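Local coordinates for protein tRNA uridine(34) acetyltransferase (Methanocaldococcus infernus, PDB 6IA8) that makes the wobble uridine of tRNAs into carboxymethyluridine, using acetyl-CoA, S-adenosyl-L-methionine and a [4Fe-4S] cluster, at residues K226-G231 against Y299-R304; G258-S263 against Y288-I293; I407-E412 against M474-R479; E397-S402 against F422-D427. All coordinates share one frame; numbering follows the deposited sequence.

Interaction 1 of 4, residues K226-G231 against Y299-R304. With SO4 (sulfate ion), chain C.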
loop_
_atom_site.group_PDB
_atom_site.type_symbol
_atom_site.label_atom_id
_atom_site.label_comp_id
_atom_site.label_asym_id
_atom_site.label_seq_id
_atom_site.Cartn_x
_atom_site.Cartn_y
_atom_site.Cartn_z
ATOM N N LYS A 226 11.662 -13.274 17.950
ATOM C CA LYS A 226 12.023 -14.598 18.448
ATOM C C LYS A 226 11.112 -15.005 19.596
ATOM O O LYS A 226 10.666 -16.156 19.672
ATOM C CB LYS A 226 13.474 -14.611 18.912
ATOM C CG LYS A 226 14.505 -14.497 17.807
ATOM N N LEU A 227 10.800 -14.057 20.486
ATOM C CA LEU A 227 9.961 -14.367 21.643
ATOM C C LEU A 227 8.590 -14.881 21.207
ATOM O O LEU A 227 8.016 -15.784 21.830
ATOM C CB LEU A 227 9.826 -13.119 22.511
ATOM C CG LEU A 227 9.294 -13.201 23.925
ATOM C CD1 LEU A 227 10.214 -14.003 24.826
ATOM C CD2 LEU A 227 9.111 -11.770 24.432
ATOM N N CYS A 228 8.059 -14.340 20.125
ATOM C CA CYS A 228 6.768 -14.767 19.602
ATOM C C CYS A 228 6.904 -15.861 18.553
ATOM O O CYS A 228 5.914 -16.236 17.922
ATOM C CB CYS A 228 6.019 -13.564 19.018
ATOM S SG CYS A 228 5.802 -12.217 20.240
ATOM N N LYS A 229 8.107 -16.368 18.345
ATOM C CA LYS A 229 8.345 -17.452 17.397
ATOM C C LYS A 229 7.830 -17.087 16.003
ATOM O O LYS A 229 7.172 -17.879 15.319
ATOM C CB LYS A 229 7.737 -18.762 17.905
ATOM C CG LYS A 229 8.426 -19.251 19.171
ATOM C CD LYS A 229 7.803 -20.505 19.775
ATOM C CE LYS A 229 8.503 -20.832 21.104
ATOM N NZ LYS A 229 7.892 -21.979 21.833
ATOM N N ARG A 230 8.146 -15.863 15.581
ATOM C CA ARG A 230 7.913 -15.459 14.203
ATOM C C ARG A 230 9.017 -16.028 13.308
ATOM O O ARG A 230 10.123 -16.345 13.757
ATOM C CB ARG A 230 7.858 -13.935 14.079
ATOM C CG ARG A 230 6.993 -13.232 15.115
ATOM C CD ARG A 230 5.523 -13.657 15.073
ATOM N NE ARG A 230 4.880 -13.341 13.802
ATOM C CZ ARG A 230 3.565 -13.245 13.630
ATOM N NH1 ARG A 230 2.745 -13.427 14.658
ATOM N NH2 ARG A 230 3.070 -12.946 12.431
ATOM N N GLY A 231 8.702 -16.173 12.027
ATOM C CA GLY A 231 9.607 -16.860 11.132
ATOM C C GLY A 231 10.520 -15.965 10.329
ATOM O O GLY A 231 11.003 -16.384 9.272
ATOM N N TYR A 299 -1.974 -16.967 21.840
ATOM C CA TYR A 299 -2.921 -17.476 22.822
ATOM C C TYR A 299 -2.211 -18.335 23.864
ATOM O O TYR A 299 -2.531 -18.270 25.061
ATOM C CB TYR A 299 -4.028 -18.280 22.147
ATOM C CG TYR A 299 -4.954 -18.918 23.146
ATOM C CD1 TYR A 299 -5.882 -18.160 23.833
ATOM C CD2 TYR A 299 -4.885 -20.271 23.419
ATOM C CE1 TYR A 299 -6.735 -18.732 24.747
ATOM C CE2 TYR A 299 -5.749 -20.869 24.327
ATOM C CZ TYR A 299 -6.665 -20.094 24.997
ATOM O OH TYR A 299 -7.512 -20.661 25.914
ATOM N N GLU A 300 -1.289 -19.192 23.419
ATOM C CA GLU A 300 -0.544 -20.019 24.365
ATOM C C GLU A 300 0.239 -19.146 25.345
ATOM O O GLU A 300 0.191 -19.355 26.562
ATOM C CB GLU A 300 0.391 -20.967 23.614
ATOM C CG GLU A 300 -0.315 -22.109 22.897
ATOM C CD GLU A 300 -1.125 -22.987 23.845
ATOM O OE1 GLU A 300 -2.341 -22.751 23.992
ATOM O OE2 GLU A 300 -0.542 -23.907 24.457
ATOM N N MET A 301 0.934 -18.127 24.829
ATOM C CA MET A 301 1.666 -17.198 25.687
ATOM C C MET A 301 0.728 -16.530 26.679
ATOM O O MET A 301 1.029 -16.443 27.874
ATOM C CB MET A 301 2.384 -16.153 24.823
ATOM C CG MET A 301 3.337 -16.774 23.808
ATOM S SD MET A 301 4.085 -15.576 22.689
ATOM C CE MET A 301 5.149 -14.689 23.832
ATOM N N TRP A 302 -0.428 -16.061 26.196
ATOM C CA TRP A 302 -1.413 -15.444 27.078
ATOM C C TRP A 302 -1.865 -16.417 28.155
ATOM O O TRP A 302 -2.003 -16.037 29.320
ATOM C CB TRP A 302 -2.603 -14.944 26.257
ATOM C CG TRP A 302 -3.751 -14.411 27.055
ATOM C CD1 TRP A 302 -3.882 -13.147 27.565
ATOM C CD2 TRP A 302 -4.938 -15.122 27.441
ATOM N NE1 TRP A 302 -5.079 -13.025 28.230
ATOM C CE2 TRP A 302 -5.751 -14.217 28.159
ATOM C CE3 TRP A 302 -5.402 -16.423 27.226
ATOM C CZ2 TRP A 302 -6.990 -14.581 28.676
ATOM C CZ3 TRP A 302 -6.634 -16.779 27.741
ATOM C CH2 TRP A 302 -7.411 -15.865 28.461
ATOM N N LYS A 303 -2.068 -17.683 27.786
ATOM C CA LYS A 303 -2.518 -18.693 28.732
ATOM C C LYS A 303 -1.488 -18.887 29.835
ATOM O O LYS A 303 -1.842 -19.105 31.000
ATOM C CB LYS A 303 -2.776 -19.993 27.962
ATOM C CG LYS A 303 -3.256 -21.179 28.761
ATOM C CD LYS A 303 -3.494 -22.381 27.829
ATOM N N ARG A 304 -0.201 -18.818 29.488
ATOM C CA ARG A 304 0.846 -19.042 30.477
ATOM C C ARG A 304 1.074 -17.834 31.381
ATOM O O ARG A 304 1.911 -17.908 32.287
ATOM C CB ARG A 304 2.187 -19.360 29.805
ATOM C CG ARG A 304 2.220 -20.464 28.788
ATOM C CD ARG A 304 3.522 -20.315 27.984
ATOM N NE ARG A 304 3.476 -20.932 26.663
ATOM C CZ ARG A 304 4.279 -20.595 25.659
ATOM N NH1 ARG A 304 5.180 -19.632 25.822
ATOM N NH2 ARG A 304 4.171 -21.208 24.489
HETATM S S SO4 C . 5.952 -14.510 10.474
HETATM O O1 SO4 C . 7.266 -14.587 9.834
HETATM O O2 SO4 C . 5.758 -13.204 11.101
HETATM O O3 SO4 C . 4.910 -14.729 9.476
HETATM O O4 SO4 C . 5.867 -15.550 11.496
#
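The guanidinium of Arg230 meets the sulfate edge-on: O2 of the ion sits in the plane of the group, where both NE (2.8 Å) and NH2 of Arg230 donate to it. The other flat group, the guanidinium of Arg304, has the backbone N of Met301 over the centre of one face, while its edge nitrogens form salt bridges to Glu297 and Glu306. Arg230 curls back to reach the ion, its chain bent at both chi2 (-60°) and chi3, which brings NE to the sulfate that Gly231 N also holds, donating to O4 at 3.0 Å. An alanine at Arg230 would remove both side-chain donors and would probably leave the sulfate held mainly by Gly231 N and His232. No hydrogen bond joins the segments; the contact is packing by Met301. CB of Met301 points toward the other segment, and the bend at its thioether (chi3 69°) lays CE against the carbonyl O of Leu227 at 3.7 Å. The same methyl lies 4.4 Å from Leu227 CG and equally far from Cys228 SG, while Met301 SD faces Cys228 CA. Pro260 also touches both Met301 and Cys228. The sulfate is probably from the crystallisation liquor. What receives the methionine is a helix C-terminus closed by a Schellman motif, with Lys229 at positive phi as C-prime residue, Lys229 N bonded to Lys226 O and Arg230 N to Leu225 O.

Interaction 2 of 4, residues G258-S263 against Y288-I293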
loop_
_atom_site.group_PDB
_atom_site.type_symbol
_atom_site.label_atom_id
_atom_site.label_comp_id
_atom_site.label_asym_id
_atom_site.label_seq_id
_atom_site.Cartn_x
_atom_site.Cartn_y
_atom_site.Cartn_z
ATOM N N GLY A 258 2.284 -3.518 20.795
ATOM C CA GLY A 258 1.842 -4.268 21.962
ATOM C C GLY A 258 2.074 -5.765 21.892
ATOM O O GLY A 258 1.348 -6.547 22.539
ATOM N N MET A 259 3.082 -6.195 21.137
ATOM C CA MET A 259 3.449 -7.598 21.107
ATOM C C MET A 259 4.124 -8.006 22.415
ATOM O O MET A 259 4.620 -7.160 23.159
ATOM C CB MET A 259 4.394 -7.881 19.943
ATOM C CG MET A 259 3.710 -7.797 18.584
ATOM S SD MET A 259 4.867 -7.944 17.252
ATOM C CE MET A 259 5.279 -9.697 17.276
ATOM N N PRO A 260 4.166 -9.306 22.709
ATOM C CA PRO A 260 4.870 -9.766 23.916
ATOM C C PRO A 260 6.300 -9.259 23.927
ATOM O O PRO A 260 6.997 -9.286 22.911
ATOM C CB PRO A 260 4.815 -11.295 23.804
ATOM C CG PRO A 260 3.578 -11.570 23.001
ATOM C CD PRO A 260 3.439 -10.398 22.031
ATOM N N GLY A 261 6.731 -8.778 25.084
ATOM C CA GLY A 261 8.075 -8.273 25.228
ATOM C C GLY A 261 8.240 -6.804 24.929
ATOM O O GLY A 261 9.296 -6.230 25.247
ATOM N N SER A 262 7.225 -6.165 24.367
ATOM C CA SER A 262 7.332 -4.770 23.996
ATOM C C SER A 262 6.765 -3.883 25.104
ATOM O O SER A 262 6.387 -4.338 26.184
ATOM C CB SER A 262 6.617 -4.523 22.668
ATOM O OG SER A 262 7.095 -3.333 22.041
ATOM N N SER A 263 6.712 -2.589 24.832
ATOM C CA SER A 263 6.198 -1.609 25.777
ATOM C C SER A 263 5.740 -0.397 24.985
ATOM O O SER A 263 5.998 -0.285 23.783
ATOM C CB SER A 263 7.255 -1.208 26.800
ATOM O OG SER A 263 8.271 -0.428 26.170
ATOM N N TYR A 288 -2.158 -2.276 13.770
ATOM C CA TYR A 288 -3.253 -2.664 14.666
ATOM C C TYR A 288 -2.658 -3.355 15.878
ATOM O O TYR A 288 -1.743 -4.168 15.706
ATOM C CB TYR A 288 -4.283 -3.588 14.003
ATOM C CG TYR A 288 -5.643 -3.499 14.688
ATOM C CD1 TYR A 288 -6.544 -2.507 14.335
ATOM C CD2 TYR A 288 -6.006 -4.375 15.721
ATOM C CE1 TYR A 288 -7.759 -2.389 14.952
ATOM C CE2 TYR A 288 -7.259 -4.271 16.343
ATOM C CZ TYR A 288 -8.111 -3.265 15.952
ATOM O OH TYR A 288 -9.336 -3.110 16.547
ATOM N N PRO A 289 -3.132 -3.083 17.093
ATOM C CA PRO A 289 -2.510 -3.696 18.275
ATOM C C PRO A 289 -2.605 -5.212 18.237
ATOM O O PRO A 289 -3.531 -5.775 17.665
ATOM C CB PRO A 289 -3.306 -3.121 19.449
ATOM C CG PRO A 289 -4.587 -2.605 18.843
ATOM C CD PRO A 289 -4.216 -2.155 17.448
ATOM N N CYS A 290 -1.605 -5.861 18.828
ATOM C CA CYS A 290 -1.554 -7.312 18.911
ATOM C C CYS A 290 -2.724 -7.812 19.743
ATOM O O CYS A 290 -3.028 -7.251 20.800
ATOM C CB CYS A 290 -0.217 -7.722 19.535
ATOM S SG CYS A 290 0.084 -9.472 19.522
ATOM N N LEU A 291 -3.391 -8.850 19.249
ATOM C CA LEU A 291 -4.579 -9.414 19.877
ATOM C C LEU A 291 -4.317 -10.865 20.255
ATOM O O LEU A 291 -3.406 -11.505 19.722
ATOM C CB LEU A 291 -5.800 -9.359 18.941
ATOM C CG LEU A 291 -6.217 -8.013 18.364
ATOM C CD1 LEU A 291 -7.203 -8.198 17.218
ATOM C CD2 LEU A 291 -6.805 -7.123 19.447
ATOM N N VAL A 292 -5.150 -11.383 21.157
ATOM C CA VAL A 292 -5.126 -12.782 21.564
ATOM C C VAL A 292 -6.310 -13.474 20.904
ATOM O O VAL A 292 -7.467 -13.231 21.270
ATOM C CB VAL A 292 -5.186 -12.926 23.090
ATOM C CG1 VAL A 292 -5.223 -14.396 23.484
ATOM C CG2 VAL A 292 -3.977 -12.218 23.735
ATOM N N ILE A 293 -6.020 -14.352 19.946
ATOM C CA ILE A 293 -7.030 -15.174 19.289
ATOM C C ILE A 293 -6.751 -16.636 19.621
ATOM O O ILE A 293 -5.609 -17.095 19.498
ATOM C CB ILE A 293 -7.036 -14.945 17.766
ATOM C CG1 ILE A 293 -7.858 -13.702 17.414
ATOM C CG2 ILE A 293 -7.581 -16.157 17.044
ATOM C CD1 ILE A 293 -7.182 -12.399 17.753
HETATM O O HOH W 1 -1.473 -5.673 22.469
#
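Cys290 packs against Gly258, Met259 and Pro260, where the loop enters a type II turn. Its CB comes first against the carbonyl of Gly258, 3.6 Å from O, and it also touches Met259, whose CG is 4.0 Å from Cys290 CB. A chi1 of -173° sets SG anti to the backbone N of Cys290, and from there it meets Met259 and Pro260: Cys290 SG rests beside CG and CA of Met259, and finally near CD of the Pro260 ring at 4.3 Å. Leu298 and Phe307 pack on the cysteine as well.

Segment 258-263 is shaped by its glycines. Gly258 has positive phi, and a side chain on it would be directed at Cys290; Gly261 takes the third position of the type II beta turn, where a CB would jam against the carbonyl O of Pro260. The turn is closed by Ser262 N bonding to Met259 O. Just beyond it, the Ser263 hydroxyl caps helix 264-276 by accepting from Met266 N.

No direct hydrogen bond joins the two segments, though Cys290 is backbone-bonded to Pro257 just before Gly258. One water bridges them, donating to Gly258 O at 3.0 Å and to Cys290 O at 2.8 Å. Chemically, then, the contact divides its labour: a thiol side chain serves as an apolar filler against methionine and proline, while the two carbonyls, both on buried residues, are satisfied by a single shared water that helps to tie the loops together.

Interaction 3 of 4, residues I407-E412 against M474-R479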
loop_
_atom_site.group_PDB
_atom_site.type_symbol
_atom_site.label_atom_id
_atom_site.label_comp_id
_atom_site.label_asym_id
_atom_site.label_seq_id
_atom_site.Cartn_x
_atom_site.Cartn_y
_atom_site.Cartn_z
ATOM N N ILE A 407 12.367 10.673 -4.053
ATOM C CA ILE A 407 11.848 12.007 -4.320
ATOM C C ILE A 407 10.326 11.910 -4.296
ATOM O O ILE A 407 9.723 11.179 -5.091
ATOM C CB ILE A 407 12.345 12.545 -5.668
ATOM C CG1 ILE A 407 13.885 12.639 -5.671
ATOM C CG2 ILE A 407 11.691 13.911 -5.941
ATOM C CD1 ILE A 407 14.570 11.618 -6.467
ATOM N N PHE A 408 9.706 12.609 -3.372
ATOM C CA PHE A 408 8.253 12.595 -3.227
ATOM C C PHE A 408 7.740 13.919 -3.766
ATOM O O PHE A 408 7.973 14.972 -3.162
ATOM C CB PHE A 408 7.850 12.419 -1.775
ATOM C CG PHE A 408 6.348 12.339 -1.551
ATOM C CD1 PHE A 408 5.663 11.177 -1.826
ATOM C CD2 PHE A 408 5.642 13.410 -1.051
ATOM C CE1 PHE A 408 4.290 11.059 -1.600
ATOM C CE2 PHE A 408 4.275 13.319 -0.811
ATOM C CZ PHE A 408 3.591 12.140 -1.094
ATOM N N LEU A 409 7.140 13.872 -4.951
ATOM C CA LEU A 409 6.579 15.038 -5.621
ATOM C C LEU A 409 5.081 15.074 -5.387
ATOM O O LEU A 409 4.421 14.044 -5.486
ATOM C CB LEU A 409 6.839 14.977 -7.128
ATOM C CG LEU A 409 8.292 14.966 -7.602
ATOM C CD1 LEU A 409 8.303 14.781 -9.137
ATOM C CD2 LEU A 409 9.033 16.270 -7.213
ATOM N N SER A 410 4.523 16.256 -5.139
ATOM C CA SER A 410 3.090 16.322 -4.890
ATOM C C SER A 410 2.529 17.656 -5.360
ATOM O O SER A 410 3.244 18.654 -5.460
ATOM C CB SER A 410 2.782 16.093 -3.400
ATOM O OG SER A 410 3.408 17.098 -2.628
ATOM N N PHE A 411 1.249 17.639 -5.708
ATOM C CA PHE A 411 0.466 18.858 -5.856
ATOM C C PHE A 411 -0.354 19.001 -4.586
ATOM O O PHE A 411 -1.024 18.050 -4.169
ATOM C CB PHE A 411 -0.434 18.819 -7.093
ATOM C CG PHE A 411 0.270 19.262 -8.328
ATOM C CD1 PHE A 411 0.520 20.628 -8.546
ATOM C CD2 PHE A 411 0.736 18.344 -9.242
ATOM C CE1 PHE A 411 1.218 21.052 -9.680
ATOM C CE2 PHE A 411 1.430 18.770 -10.386
ATOM C CZ PHE A 411 1.683 20.110 -10.597
ATOM N N GLU A 412 -0.331 20.190 -3.995
ATOM C CA GLU A 412 -0.888 20.394 -2.669
ATOM C C GLU A 412 -1.342 21.833 -2.550
ATOM O O GLU A 412 -0.644 22.727 -3.022
ATOM C CB GLU A 412 0.171 20.092 -1.603
ATOM C CG GLU A 412 -0.242 20.371 -0.178
ATOM C CD GLU A 412 0.906 20.201 0.807
ATOM O OE1 GLU A 412 1.831 19.407 0.517
ATOM O OE2 GLU A 412 0.888 20.874 1.864
ATOM N N MET A 474 4.488 13.792 -13.983
ATOM C CA MET A 474 5.378 12.986 -14.818
ATOM C C MET A 474 6.407 13.861 -15.520
ATOM O O MET A 474 7.594 13.505 -15.589
ATOM C CB MET A 474 4.572 12.187 -15.840
ATOM C CG MET A 474 3.713 11.094 -15.200
ATOM S SD MET A 474 4.743 9.737 -14.501
ATOM C CE MET A 474 5.373 9.086 -16.051
ATOM N N LYS A 475 5.975 15.012 -16.045
ATOM C CA LYS A 475 6.923 15.894 -16.715
ATOM C C LYS A 475 8.007 16.337 -15.735
ATOM O O LYS A 475 9.201 16.398 -16.073
ATOM C CB LYS A 475 6.186 17.098 -17.313
ATOM C CG LYS A 475 7.018 17.880 -18.324
ATOM N N GLU A 476 7.607 16.683 -14.513
ATOM C CA GLU A 476 8.590 17.131 -13.527
ATOM C C GLU A 476 9.507 15.987 -13.119
ATOM O O GLU A 476 10.719 16.167 -12.948
ATOM C CB GLU A 476 7.893 17.700 -12.299
ATOM C CG GLU A 476 8.837 18.181 -11.213
ATOM C CD GLU A 476 9.553 19.459 -11.561
ATOM O OE1 GLU A 476 10.442 19.849 -10.795
ATOM O OE2 GLU A 476 9.241 20.071 -12.605
ATOM N N ALA A 477 8.964 14.781 -13.029
ATOM C CA ALA A 477 9.813 13.632 -12.722
ATOM C C ALA A 477 10.850 13.402 -13.818
ATOM O O ALA A 477 12.032 13.126 -13.537
ATOM C CB ALA A 477 8.954 12.376 -12.530
ATOM N N GLU A 478 10.417 13.486 -15.077
ATOM C CA GLU A 478 11.339 13.319 -16.192
ATOM C C GLU A 478 12.412 14.401 -16.184
ATOM O O GLU A 478 13.593 14.115 -16.431
ATOM C CB GLU A 478 10.568 13.338 -17.511
ATOM C CG GLU A 478 9.619 12.116 -17.636
ATOM C CD GLU A 478 8.650 12.243 -18.787
ATOM O OE1 GLU A 478 8.754 13.202 -19.568
ATOM O OE2 GLU A 478 7.776 11.382 -18.895
ATOM N N ARG A 479 12.022 15.654 -15.910
ATOM C CA ARG A 479 12.998 16.743 -15.859
ATOM C C ARG A 479 14.023 16.506 -14.755
ATOM O O ARG A 479 15.234 16.666 -14.961
ATOM C CB ARG A 479 12.292 18.081 -15.638
ATOM C CG ARG A 479 13.207 19.280 -15.697
ATOM C CD ARG A 479 12.547 20.537 -15.152
ATOM N NE ARG A 479 12.389 20.490 -13.701
ATOM C CZ ARG A 479 13.369 20.723 -12.833
ATOM N NH1 ARG A 479 14.587 21.011 -13.267
ATOM N NH2 ARG A 479 13.133 20.663 -11.531
#
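One methyl group carries this contact: CD1 of Leu409 lies against the helix at the junction of Glu476 and Ala477. It is 3.9 Å from the backbone N of Ala477, 4.0 Å from Glu476 CG and 4.2 Å from Ala477 CB. CB of Leu409 points toward the helix, chi2 of 175° puts CD1 anti to CA, and the side chain crosses that of Glu476 at about a right angle. Only the aliphatic part of the glutamate touches it; the bend at chi2 (73°) turns the carboxylate along the helix toward Arg479, one turn on. There Arg479 NH2 donates to Glu476 OE1 at 2.9 Å in a nearly straight salt bridge, meeting the oxygen from above the carboxylate plane. A second bond, from NE to OE2, is weak, and Arg479 is poorly ordered. Were Glu476 replaced by an alanine, Leu409 CD1 would probably lose one wall and Arg479 would be left without this carboxylate, though it also pairs with Glu483. Further out, Leu473 and Ile480 of the same helix also touch Leu409, and Ala477 rests on Leu423, whose strand is hydrogen-bonded to that of Leu409. Helix 469-484 thereby packs across a face of the central sheet. This is the GNAT acetyltransferase fold, in which the start of the helix, at Tyr469 to Arg471, probably binds acetyl-CoA, as in relatives.

Interaction 4 of 4, residues E397-S402 against F422-D427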
loop_
_atom_site.group_PDB
_atom_site.type_symbol
_atom_site.label_atom_id
_atom_site.label_comp_id
_atom_site.label_asym_id
_atom_site.label_seq_id
_atom_site.Cartn_x
_atom_site.Cartn_y
_atom_site.Cartn_z
ATOM N N GLU A 397 9.828 16.735 -1.720
ATOM C CA GLU A 397 10.508 16.339 -0.493
ATOM C C GLU A 397 11.317 15.091 -0.790
ATOM O O GLU A 397 10.760 14.119 -1.317
ATOM C CB GLU A 397 9.498 16.039 0.612
ATOM C CG GLU A 397 10.113 15.578 1.920
ATOM C CD GLU A 397 9.052 15.307 2.967
ATOM O OE1 GLU A 397 7.839 15.462 2.681
ATOM O OE2 GLU A 397 9.423 14.946 4.073
ATOM N N ASP A 398 12.609 15.120 -0.444
ATOM C CA ASP A 398 13.529 14.017 -0.683
ATOM C C ASP A 398 13.860 13.320 0.635
ATOM O O ASP A 398 13.938 13.960 1.700
ATOM C CB ASP A 398 14.840 14.502 -1.318
ATOM C CG ASP A 398 14.659 15.048 -2.755
ATOM O OD1 ASP A 398 13.528 15.173 -3.252
ATOM O OD2 ASP A 398 15.673 15.286 -3.405
ATOM N N TYR A 399 14.162 12.018 0.547
ATOM C CA TYR A 399 14.695 11.320 1.710
ATOM C C TYR A 399 15.548 10.142 1.268
ATOM O O TYR A 399 15.420 9.640 0.157
ATOM C CB TYR A 399 13.592 10.869 2.664
ATOM C CG TYR A 399 12.491 10.036 2.077
ATOM C CD1 TYR A 399 11.442 10.643 1.396
ATOM C CD2 TYR A 399 12.476 8.636 2.226
ATOM C CE1 TYR A 399 10.399 9.889 0.849
ATOM C CE2 TYR A 399 11.407 7.855 1.692
ATOM C CZ TYR A 399 10.383 8.525 1.002
ATOM O OH TYR A 399 9.307 7.865 0.483
ATOM N N GLU A 400 16.468 9.744 2.134
ATOM C CA GLU A 400 17.291 8.574 1.881
ATOM C C GLU A 400 16.534 7.336 2.323
ATOM O O GLU A 400 15.998 7.321 3.436
ATOM C CB GLU A 400 18.582 8.676 2.679
ATOM C CG GLU A 400 19.553 7.551 2.440
ATOM C CD GLU A 400 20.397 7.752 1.181
ATOM O OE1 GLU A 400 20.992 6.765 0.704
ATOM O OE2 GLU A 400 20.455 8.892 0.667
ATOM N N ALA A 401 16.565 6.282 1.499
ATOM C CA ALA A 401 15.910 5.016 1.812
ATOM C C ALA A 401 16.579 3.867 1.075
ATOM O O ALA A 401 16.820 3.954 -0.135
ATOM C CB ALA A 401 14.434 5.074 1.431
ATOM N N SER A 402 16.907 2.814 1.820
ATOM C CA SER A 402 17.505 1.609 1.259
ATOM C C SER A 402 18.671 1.953 0.330
ATOM O O SER A 402 18.767 1.470 -0.807
ATOM C CB SER A 402 16.448 0.779 0.523
ATOM O OG SER A 402 15.367 0.387 1.367
ATOM N N PHE A 422 0.311 12.810 -6.114
ATOM C CA PHE A 422 1.698 12.620 -5.728
ATOM C C PHE A 422 2.350 11.598 -6.647
ATOM O O PHE A 422 1.676 10.782 -7.293
ATOM C CB PHE A 422 1.810 12.224 -4.233
ATOM C CG PHE A 422 1.291 10.874 -3.909
ATOM C CD1 PHE A 422 -0.003 10.721 -3.466
ATOM C CD2 PHE A 422 2.111 9.755 -3.984
ATOM C CE1 PHE A 422 -0.516 9.478 -3.136
ATOM C CE2 PHE A 422 1.599 8.485 -3.663
ATOM C CZ PHE A 422 0.296 8.346 -3.252
ATOM N N LEU A 423 3.680 11.658 -6.688
ATOM C CA LEU A 423 4.486 10.752 -7.489
ATOM C C LEU A 423 5.715 10.381 -6.669
ATOM O O LEU A 423 6.349 11.257 -6.056
ATOM C CB LEU A 423 4.904 11.399 -8.811
ATOM C CG LEU A 423 5.756 10.600 -9.775
ATOM C CD1 LEU A 423 5.503 11.093 -11.212
ATOM C CD2 LEU A 423 7.233 10.660 -9.455
ATOM N N ARG A 424 6.048 9.081 -6.674
ATOM C CA ARG A 424 7.206 8.536 -5.967
ATOM C C ARG A 424 8.294 8.198 -6.987
ATOM O O ARG A 424 8.118 7.301 -7.822
ATOM C CB ARG A 424 6.802 7.289 -5.192
ATOM C CG ARG A 424 5.779 7.502 -4.098
ATOM C CD ARG A 424 5.599 6.214 -3.318
ATOM N NE ARG A 424 4.467 6.195 -2.394
ATOM C CZ ARG A 424 4.468 6.759 -1.191
ATOM N NH1 ARG A 424 5.503 7.475 -0.800
ATOM N NH2 ARG A 424 3.406 6.662 -0.407
ATOM N N LEU A 425 9.365 8.983 -6.983
ATOM C CA LEU A 425 10.496 8.814 -7.888
ATOM C C LEU A 425 11.710 8.344 -7.093
ATOM O O LEU A 425 11.976 8.847 -5.998
ATOM C CB LEU A 425 10.819 10.138 -8.564
ATOM C CG LEU A 425 11.868 10.155 -9.675
ATOM C CD1 LEU A 425 11.358 9.426 -10.912
ATOM C CD2 LEU A 425 12.197 11.625 -10.040
ATOM N N ARG A 426 12.449 7.379 -7.621
ATOM C CA ARG A 426 13.572 6.814 -6.882
ATOM C C ARG A 426 14.829 6.730 -7.742
ATOM O O ARG A 426 14.778 6.292 -8.900
ATOM C CB ARG A 426 13.211 5.416 -6.340
ATOM C CG ARG A 426 14.420 4.714 -5.658
ATOM C CD ARG A 426 14.021 3.341 -5.021
ATOM N NE ARG A 426 15.194 2.659 -4.481
ATOM C CZ ARG A 426 15.735 2.923 -3.299
ATOM N NH1 ARG A 426 15.146 3.797 -2.510
ATOM N NH2 ARG A 426 16.824 2.283 -2.893
ATOM N N ASP A 427 15.960 7.144 -7.151
ATOM C CA ASP A 427 17.284 6.892 -7.700
ATOM C C ASP A 427 17.750 5.604 -7.058
ATOM O O ASP A 427 18.051 5.607 -5.862
ATOM C CB ASP A 427 18.238 8.026 -7.360
ATOM C CG ASP A 427 19.567 7.892 -8.037
ATOM O OD1 ASP A 427 19.779 6.929 -8.822
ATOM O OD2 ASP A 427 20.401 8.771 -7.770
HETATM O O HOH W 2 8.038 8.401 -1.795
#
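Strands 392-401 and 418-427 run the same way with strand 404-413 between them; the nearest CA atoms, of Ala401 and Arg426, are 9.2 Å apart, and long side chains must bridge the gap. Arg426 does so stretched out, CG anti to the backbone N (chi1 175°) and extended on to NE. Its NH1 (2.9 Å) and NH2 both donate to Ala401 O, end-on and from the same face of that carbonyl. NH2 also reaches Ser402 O at 3.0 Å, from well above the carbonyl plane; both oxygens lie near the guanidinium plane. Further along, Tyr399 and Arg424 meet through a water, which donates to Tyr399 OH at 2.7 Å and accepts from Arg424 NH1. Ring and guanidinium stand nearly perpendicular, 86° apart. Arg424 NH1 also bonds Trp329 O, and its NE bonds OE1 of Gln445, a residue that probably binds acetyl-CoA; Trp329 stacks on the tyrosine ring. Burying Arg426 would probably be costly without compensation: it pairs with Glu406 and with Asp246, joining the acetyltransferase sheet to the radical SAM region, while its N-H groups pin the strand end at Ala401 and Ser402.

The four contacts form two pairs in different domains. Interactions 1 and 2, centres 10 Å apart, share a core in the radical SAM region: Met301 CE lies 3.4 Å from Pro260 CB, and Cys228 SG packs on the same ring. Interactions 3 and 4, also 10 Å apart by their centres, belong to the acetyltransferase sheet, where Ile407 N probably bonds to Leu425 O at 2.7 Å. Centres of interactions 1 and 3 are 45 Å apart, on opposite sides of the chain's centre. The acetyl-CoA site, placed by similarity, is near the second pair: the side chain of Leu409 lies about 8 Å from that of Leu446, and that of Arg424, in interaction 4, about 3 Å from that of Gln445.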